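Local coordinates for Es1 family protein (Ehrlichia chaffeensis, PDB 3L3B) that is of uncertain function but belongs to the DJ-1/PfpI family, carries an amidotransferase-like domain and is probably linked to isoprenoid biosynthesis, at residues N25-L30 with K59-N64; A31-M36 with S89-R94; Y117-N122 with C158-V163. One frame throughout, in Å; residues are numbered along the deposited sequence.

Contact 1: residues N25-L30 with K59-N64; sequences NSAVIL and KCFAPN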
loop_
_atom_site.group_PDB
_atom_site.type_symbol
_atom_site.label_atom_id
_atom_site.label_comp_id
_atom_site.label_asym_id
_atom_site.label_seq_id
_atom_site.Cartn_x
_atom_site.Cartn_y
_atom_site.Cartn_z
ATOM N N ASN B 25 -17.788 4.137 11.473
ATOM C CA ASN B 25 -17.122 4.749 10.330
ATOM C C ASN B 25 -15.889 5.530 10.752
ATOM O O ASN B 25 -15.919 6.221 11.790
ATOM C CB ASN B 25 -18.043 5.764 9.681
ATOM C CG ASN B 25 -19.175 5.139 8.976
ATOM O OD1 ASN B 25 -19.009 4.673 7.851
ATOM N ND2 ASN B 25 -20.349 5.127 9.609
ATOM N N SER B 26 -14.850 5.475 9.920
ATOM C CA SER B 26 -13.602 6.221 10.163
ATOM C C SER B 26 -13.213 7.066 8.983
ATOM O O SER B 26 -13.299 6.601 7.844
ATOM C CB SER B 26 -12.465 5.265 10.442
ATOM O OG SER B 26 -11.318 6.006 10.777
ATOM N N ALA B 27 -12.777 8.292 9.227
ATOM C CA ALA B 27 -12.121 9.089 8.202
ATOM C C ALA B 27 -10.629 8.724 8.198
ATOM O O ALA B 27 -10.081 8.335 9.241
ATOM C CB ALA B 27 -12.301 10.586 8.467
ATOM N N VAL B 28 -9.991 8.784 7.029
ATOM C CA VAL B 28 -8.546 8.554 6.900
ATOM C C VAL B 28 -8.017 9.704 6.094
ATOM O O VAL B 28 -8.537 9.958 4.997
ATOM C CB VAL B 28 -8.220 7.209 6.196
ATOM C CG1 VAL B 28 -6.667 7.021 5.980
ATOM C CG2 VAL B 28 -8.845 6.043 6.983
ATOM N N ILE B 29 -7.009 10.412 6.615
ATOM C CA ILE B 29 -6.453 11.547 5.923
ATOM C C ILE B 29 -5.114 11.143 5.310
ATOM O O ILE B 29 -4.227 10.628 5.979
ATOM C CB ILE B 29 -6.293 12.780 6.822
ATOM C CG1 ILE B 29 -7.679 13.283 7.243
ATOM C CG2 ILE B 29 -5.543 13.856 6.067
ATOM C CD1 ILE B 29 -7.716 14.356 8.352
ATOM N N LEU B 30 -4.986 11.440 4.029
ATOM C CA LEU B 30 -3.825 11.114 3.262
ATOM C C LEU B 30 -3.134 12.370 2.716
ATOM O O LEU B 30 -3.748 13.458 2.546
ATOM C CB LEU B 30 -4.287 10.226 2.101
ATOM C CG LEU B 30 -4.971 8.898 2.416
ATOM C CD1 LEU B 30 -5.357 8.183 1.120
ATOM C CD2 LEU B 30 -3.995 8.016 3.211
ATOM N N LYS B 59 -13.626 6.268 4.797
ATOM C CA LYS B 59 -13.548 7.201 3.669
ATOM C C LYS B 59 -12.268 7.987 3.752
ATOM O O LYS B 59 -11.889 8.531 4.800
ATOM C CB LYS B 59 -14.729 8.188 3.665
ATOM C CG LYS B 59 -15.951 7.734 2.930
ATOM C CD LYS B 59 -17.077 8.765 3.054
ATOM C CE LYS B 59 -18.289 8.429 2.227
ATOM N NZ LYS B 59 -19.136 9.637 2.126
ATOM N N CYS B 60 -11.632 8.108 2.611
ATOM C CA CYS B 60 -10.370 8.748 2.522
ATOM C C CYS B 60 -10.589 10.182 2.088
ATOM O O CYS B 60 -11.387 10.440 1.174
ATOM C CB CYS B 60 -9.467 8.050 1.533
ATOM S SG CYS B 60 -8.823 6.379 2.068
ATOM N N PHE B 61 -9.772 11.069 2.659
ATOM C CA PHE B 61 -9.805 12.498 2.377
ATOM C C PHE B 61 -8.418 13.015 2.181
ATOM O O PHE B 61 -7.498 12.527 2.781
ATOM C CB PHE B 61 -10.401 13.245 3.583
ATOM C CG PHE B 61 -11.797 12.917 3.829
ATOM C CD1 PHE B 61 -12.805 13.586 3.137
ATOM C CD2 PHE B 61 -12.136 11.926 4.748
ATOM C CE1 PHE B 61 -14.121 13.284 3.377
ATOM C CE2 PHE B 61 -13.451 11.593 4.964
ATOM C CZ PHE B 61 -14.454 12.278 4.269
ATOM N N ALA B 62 -8.272 14.003 1.322
ATOM C CA ALA B 62 -7.014 14.691 1.144
ATOM C C ALA B 62 -7.269 16.123 0.619
ATOM O O ALA B 62 -8.285 16.390 -0.023
ATOM C CB ALA B 62 -6.137 13.953 0.150
ATOM N N PRO B 63 -6.302 17.017 0.828
ATOM C CA PRO B 63 -6.442 18.381 0.382
ATOM C C PRO B 63 -6.131 18.478 -1.092
ATOM O O PRO B 63 -5.227 17.788 -1.562
ATOM C CB PRO B 63 -5.379 19.110 1.199
ATOM C CG PRO B 63 -4.347 18.092 1.415
ATOM C CD PRO B 63 -5.139 16.859 1.715
ATOM N N ASN B 64 -6.881 19.320 -1.798
ATOM C CA ASN B 64 -6.697 19.511 -3.239
ATOM C C ASN B 64 -5.614 20.587 -3.459
ATOM O O ASN B 64 -5.912 21.709 -3.825
ATOM C CB ASN B 64 -8.039 19.894 -3.902
ATOM C CG ASN B 64 -7.940 20.073 -5.413
ATOM O OD1 ASN B 64 -7.087 19.510 -6.062
ATOM N ND2 ASN B 64 -8.819 20.897 -5.960
#

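Contact 2: residues A31-M36 with S89-R94; sequences AGCGHM and SARIAR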
loop_
_atom_site.group_PDB
_atom_site.type_symbol
_atom_site.label_atom_id
_atom_site.label_comp_id
_atom_site.label_asym_id
_atom_site.label_seq_id
_atom_site.Cartn_x
_atom_site.Cartn_y
_atom_site.Cartn_z
ATOM N N ALA B 31 -1.834 12.219 2.466
ATOM C CA ALA B 31 -1.007 13.339 2.071
ATOM C C ALA B 31 -0.289 13.111 0.753
ATOM O O ALA B 31 0.604 13.875 0.464
ATOM C CB ALA B 31 0.041 13.659 3.159
ATOM N N GLY B 32 -0.662 12.071 -0.015
ATOM C CA GLY B 32 -0.006 11.745 -1.261
ATOM C C GLY B 32 0.205 10.227 -1.270
ATOM O O GLY B 32 -0.422 9.500 -0.530
ATOM N N CYS B 33 1.059 9.734 -2.134
ATOM C CA CYS B 33 1.234 8.280 -2.240
ATOM C C CYS B 33 2.705 7.933 -2.294
ATOM O O CYS B 33 3.277 7.732 -3.372
ATOM C CB CYS B 33 0.494 7.807 -3.473
ATOM S SG CYS B 33 0.581 6.055 -3.760
ATOM N N GLY B 34 3.322 7.857 -1.136
ATOM C CA GLY B 34 4.769 7.588 -1.023
ATOM C C GLY B 34 5.389 8.132 0.245
ATOM O O GLY B 34 5.120 9.264 0.626
ATOM N N HIS B 35 6.233 7.337 0.909
ATOM C CA HIS B 35 6.775 7.750 2.170
ATOM C C HIS B 35 7.646 9.019 2.158
ATOM O O HIS B 35 7.729 9.734 3.194
ATOM C CB HIS B 35 7.506 6.591 2.875
ATOM C CG HIS B 35 8.924 6.353 2.444
ATOM N ND1 HIS B 35 9.257 5.672 1.305
ATOM C CD2 HIS B 35 10.101 6.615 3.078
ATOM C CE1 HIS B 35 10.575 5.587 1.201
ATOM N NE2 HIS B 35 11.110 6.137 2.279
ATOM N N MET B 36 8.282 9.331 1.033
ATOM C CA MET B 36 9.149 10.515 0.968
ATOM C C MET B 36 8.454 11.813 0.550
ATOM O O MET B 36 8.994 12.897 0.783
ATOM C CB MET B 36 10.370 10.241 0.072
ATOM C CG MET B 36 11.128 9.001 0.488
ATOM S SD MET B 36 12.677 8.730 -0.347
ATOM C CE MET B 36 13.679 9.829 0.619
ATOM N N SER B 89 -3.219 10.650 -3.735
ATOM C CA SER B 89 -3.884 9.911 -2.705
ATOM C C SER B 89 -4.933 8.963 -3.260
ATOM O O SER B 89 -5.177 7.915 -2.658
ATOM C CB SER B 89 -4.578 10.860 -1.668
ATOM O OG SER B 89 -3.635 11.692 -1.002
ATOM N N ALA B 90 -5.568 9.316 -4.376
ATOM C CA ALA B 90 -6.518 8.423 -5.022
ATOM C C ALA B 90 -5.914 7.052 -5.410
ATOM O O ALA B 90 -6.668 6.087 -5.580
ATOM C CB ALA B 90 -7.150 9.110 -6.301
ATOM N N ARG B 91 -4.581 6.963 -5.552
ATOM C CA ARG B 91 -3.921 5.678 -5.761
ATOM C C ARG B 91 -4.123 4.779 -4.574
ATOM O O ARG B 91 -4.571 3.681 -4.727
ATOM C CB ARG B 91 -2.438 5.847 -6.095
ATOM C CG ARG B 91 -2.259 6.623 -7.432
ATOM C CD ARG B 91 -0.829 7.079 -7.741
ATOM N NE ARG B 91 -0.813 7.679 -9.083
ATOM C CZ ARG B 91 -0.694 6.978 -10.228
ATOM N NH1 ARG B 91 -0.508 5.670 -10.176
ATOM N NH2 ARG B 91 -0.771 7.596 -11.409
ATOM N N ILE B 92 -3.819 5.254 -3.378
ATOM C CA ILE B 92 -3.983 4.498 -2.174
ATOM C C ILE B 92 -5.454 4.186 -1.932
ATOM O O ILE B 92 -5.810 3.076 -1.502
ATOM C CB ILE B 92 -3.400 5.294 -0.984
ATOM C CG1 ILE B 92 -1.877 5.313 -1.056
ATOM C CG2 ILE B 92 -3.799 4.685 0.376
ATOM C CD1 ILE B 92 -1.214 6.102 0.110
ATOM N N ALA B 93 -6.312 5.157 -2.235
ATOM C CA ALA B 93 -7.750 5.012 -2.025
ATOM C C ALA B 93 -8.457 4.241 -3.115
ATOM O O ALA B 93 -9.671 4.101 -3.031
ATOM C CB ALA B 93 -8.426 6.441 -1.892
ATOM N N ARG B 94 -7.737 3.744 -4.131
ATOM C CA ARG B 94 -8.366 3.095 -5.294
ATOM C C ARG B 94 -9.516 3.986 -5.833
ATOM O O ARG B 94 -10.592 3.488 -6.243
ATOM C CB ARG B 94 -8.906 1.711 -4.935
ATOM C CG ARG B 94 -7.815 0.619 -4.750
ATOM C CD ARG B 94 -8.445 -0.749 -4.422
ATOM N NE ARG B 94 -9.444 -1.180 -5.426
ATOM C CZ ARG B 94 -9.179 -1.802 -6.575
ATOM N NH1 ARG B 94 -7.941 -2.146 -6.921
ATOM N NH2 ARG B 94 -10.171 -2.118 -7.391
#

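Contact 3: residues Y117-N122 with C158-V163; sequences YGVAKN and CISPAV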
loop_
_atom_site.group_PDB
_atom_site.type_symbol
_atom_site.label_atom_id
_atom_site.label_comp_id
_atom_site.label_asym_id
_atom_site.label_seq_id
_atom_site.Cartn_x
_atom_site.Cartn_y
_atom_site.Cartn_z
ATOM N N TYR B 117 6.443 11.207 5.265
ATOM C CA TYR B 117 7.121 12.483 5.294
ATOM C C TYR B 117 6.237 13.552 4.742
ATOM O O TYR B 117 6.328 14.715 5.157
ATOM C CB TYR B 117 8.448 12.401 4.523
ATOM C CG TYR B 117 9.364 13.597 4.687
ATOM C CD1 TYR B 117 10.123 13.765 5.850
ATOM C CD2 TYR B 117 9.454 14.578 3.691
ATOM C CE1 TYR B 117 10.965 14.874 6.010
ATOM C CE2 TYR B 117 10.295 15.692 3.843
ATOM C CZ TYR B 117 11.048 15.826 5.006
ATOM O OH TYR B 117 11.882 16.906 5.173
ATOM N N GLY B 118 5.352 13.174 3.828
ATOM C CA GLY B 118 4.375 14.124 3.278
ATOM C C GLY B 118 3.393 14.727 4.245
ATOM O O GLY B 118 2.947 15.860 4.065
ATOM N N VAL B 119 3.031 13.978 5.270
ATOM C CA VAL B 119 2.166 14.503 6.281
ATOM C C VAL B 119 2.855 15.683 6.919
ATOM O O VAL B 119 2.258 16.745 7.009
ATOM C CB VAL B 119 1.802 13.451 7.350
ATOM C CG1 VAL B 119 0.923 14.067 8.463
ATOM C CG2 VAL B 119 1.096 12.280 6.685
ATOM N N ALA B 120 4.104 15.514 7.336
ATOM C CA ALA B 120 4.843 16.609 7.964
ATOM C C ALA B 120 5.139 17.758 6.965
ATOM O O ALA B 120 4.943 18.932 7.270
ATOM C CB ALA B 120 6.122 16.070 8.609
ATOM N N LYS B 121 5.552 17.412 5.753
ATOM C CA LYS B 121 5.990 18.390 4.761
ATOM C C LYS B 121 4.814 19.081 4.102
ATOM O O LYS B 121 4.863 20.307 3.821
ATOM C CB LYS B 121 6.852 17.676 3.673
ATOM N N ASN B 122 3.758 18.328 3.818
ATOM C CA ASN B 122 2.602 18.891 3.116
ATOM C C ASN B 122 1.564 19.571 3.994
ATOM O O ASN B 122 0.845 20.432 3.524
ATOM C CB ASN B 122 1.918 17.858 2.216
ATOM C CG ASN B 122 2.849 17.289 1.196
ATOM O OD1 ASN B 122 3.888 17.876 0.904
ATOM N ND2 ASN B 122 2.507 16.109 0.662
ATOM N N CYS B 158 3.428 6.988 12.967
ATOM C CA CYS B 158 4.752 7.425 12.582
ATOM C C CYS B 158 5.060 8.885 12.979
ATOM O O CYS B 158 5.141 9.168 14.152
ATOM C CB CYS B 158 4.952 7.155 11.103
ATOM S SG CYS B 158 6.673 7.103 10.781
ATOM N N ILE B 159 5.233 9.803 12.039
ATOM C CA ILE B 159 5.447 11.211 12.421
ATOM C C ILE B 159 4.135 11.950 12.720
ATOM O O ILE B 159 4.128 13.019 13.361
ATOM C CB ILE B 159 6.208 11.970 11.316
ATOM C CG1 ILE B 159 6.844 13.259 11.845
ATOM C CG2 ILE B 159 5.262 12.221 10.082
ATOM C CD1 ILE B 159 7.856 13.098 13.036
ATOM N N SER B 160 3.025 11.397 12.279
ATOM C CA SER B 160 1.732 12.079 12.445
ATOM C C SER B 160 1.412 12.471 13.907
ATOM O O SER B 160 0.787 13.517 14.112
ATOM C CB SER B 160 0.583 11.249 11.853
ATOM O OG SER B 160 0.769 11.196 10.411
ATOM N N PRO B 161 1.868 11.676 14.894
ATOM C CA PRO B 161 1.578 12.070 16.276
ATOM C C PRO B 161 2.147 13.428 16.641
ATOM O O PRO B 161 1.516 14.153 17.411
ATOM C CB PRO B 161 2.187 10.936 17.109
ATOM C CG PRO B 161 2.096 9.743 16.255
ATOM C CD PRO B 161 2.317 10.266 14.820
ATOM N N ALA B 162 3.326 13.763 16.088
ATOM C CA ALA B 162 3.997 15.041 16.324
ATOM C C ALA B 162 3.173 16.176 15.762
ATOM O O ALA B 162 2.994 17.225 16.414
ATOM C CB ALA B 162 5.461 15.040 15.684
ATOM N N VAL B 163 2.634 15.974 14.567
ATOM C CA VAL B 163 1.793 16.967 13.954
ATOM C C VAL B 163 0.482 17.185 14.729
ATOM O O VAL B 163 0.028 18.337 14.854
ATOM C CB VAL B 163 1.464 16.657 12.515
ATOM C CG1 VAL B 163 0.651 17.851 11.879
ATOM C CG2 VAL B 163 2.772 16.373 11.723
#

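Contact 1: residues N25-L30 with K59-N64
Ala27 and Phe61 meet on one face of a parallel strand pair, and Val28 and Cys60 on the other. The strands 25-29 and 59-62 run the same way, with 32° between their directions. Ala27 pairs with Lys59, Val28 with Cys60 and Ile29 with Phe61.

Four backbone hydrogen bonds join them. Lys59 N binds Ser26 O, and Val28 N binds Lys59 O. Phe61 N reaches Val28 O at 2.9 Å. Leu30 N reaches Phe61 O at 3.0 Å, and this bond is the straightest of the four, at 167° on the hydrogen. Val28 O, which accepts from Phe61 N, also has Cys60 CA at 3.3 Å, a CA-H...O contact.

Phe61 can be followed outward. Its CB passes 4.0 Å from Val28 O. At chi1 -65°, CG lies anti to the carbonyl carbon, and this turns one side of the ring toward strand 25-29. On that side Val28 O lies at the ring edge, near its plane and close to CD2. CD2 also comes to 4.0 Å from Ala27 CB, and CE2 beyond it to 3.8 Å. The methyl approaches the ring obliquely. Tyr98 and Ile103 also touch the Phe61 side chain.

On the other face Leu30 CD1 rests 4.0 Å from Cys60 SG. Cys60 also touches Val97, in the next strand.

The two strands are the first and last elements of the beta-alpha-beta unit strand 24-29, helix 41-53, strand 56-62, within the central sheet of a DJ-1/PfpI fold. Strand 110-113 flanks 24-29 on its far edge. Beyond the last bond Leu30 O packs 3.4 Å from Ala62 CB and has no polar partner in the model. The contact is therefore held by main-chain bonds in an apolar setting.

Contact 2: residues A31-M36 with S89-R94
Cys33 SG rests against the helix end at Arg91 and Ile92. The sulfur is 3.7 Å from Ile92 CG1 and 3.8 Å from Arg91 CB. The CB of Cys33 points toward the helix, and SG, anti to the backbone N at chi1 -179°, continues to it. Ile92 reaches further along the loop, and its CD1 comes to 3.5 Å from Gly32 O. One turn earlier, Ser89 OG lies 3.2 Å from Gly32 N. That hydroxyl is hydrogen-bonded to Ile85 O in its own helix, which fixes where it points. Ile92 also touches Ile41, Ala44 and Met48 of helix 41-53.

The loop 31-36 follows the first strand of the DJ-1/PfpI fold and leads into helix 41-53. Helix 85-92 packs against the start of this loop and ends in a Schellman motif, with Arg94 at positive phi, 49°. Ala93 N still bonds back to Ser89 O, at 3.0 Å.

Further out the contact meets the second subunit. The Arg91 chain, extended from CG to NE, carries the guanidinium past the Cys33 sulfur to that subunit. NE makes a salt bridge to Glu88. NH1 bonds to Cys33 O of the second subunit, and NH2 forms a salt bridge with Asp37 of that subunit. Cys33 O of this chain accepts the matching bond from Arg91 NH1 of the second subunit, while Arg94 makes a salt bridge to Glu40 there.

Contact 3: residues Y117-N122 with C158-V163
Val119 and Ser160 bring the two backbones close, with Val119 CA 6.6 Å from Ser160 CA. Ala120 and Val163 stand at almost the same spacing. Segment 117-122 is helical. Segment 158-163 begins as a turn and runs into helix 160-168. Cys158 has positive phi, 68°, with psi -114°. This sharp turn from strand 154-157 into a helix is consistent with the nucleophile elbow of the DJ-1/PfpI family, where relatives carry a reactive cysteine. No hydrogen bond passes between the two segments, and each helix is held by its own bonds, such as Lys121 N to Tyr117 O.

Val119 points toward the other helix. Its CG1, anti to the backbone N at chi1 177°, comes to 3.5 Å from Ser160 OG. Val119 CG2 lies 3.9 Å from Ser160 OG, and both branches of the valine rest on the hydroxyl. Ser160 OG is engaged elsewhere: it is hydrogen-bonded to Pro114 O and weakly to Ile113 O. It therefore offers Val119 a fixed polar atom to pack on, not a bonding partner.

The rest is apolar. Ala120 CB sits 4.2 Å from Ile159 CG2, and Val163 CG2 is 4.3 Å from Ala120 CA. Ala120 thus meets Ile159 with its methyl, while Val163 packs against its CA.

Strand 110-113 leads into helix 117-123 through Pro114, and strand 154-157 leads into helix 160-168. The two strands are neighbours in the sheet, and the contact joins the helices that follow them. Ala31, in the loop after strand 24-29, touches Val119, Phe127 touches Ala120, and helix 185-189 packs on Ala162.

Overall arrangement
All three contacts are buried. Contact 3 lies nearest the chain centre (about 7 Å between centres), then contact 1 (about 10 Å) and contact 2 (about 12 Å). Contact 1, within the central sheet, is the one held by main-chain hydrogen bonds across its segments. Contacts 2 and 3 are mostly side-chain packing at the C-terminal ends of the parallel strands. Contact 2 alone reaches the second subunit, where arginines make salt bridges and hydrogen bonds. The first segments of contacts 1 and 2 adjoin at Leu30 and Ala31, and the two contacts cross along the chain. Loop 31-36 then meets helix 117-123, probably through hydrogen bonds from Tyr117 N to His35 O and Asn122 ND2 to Ala31 O.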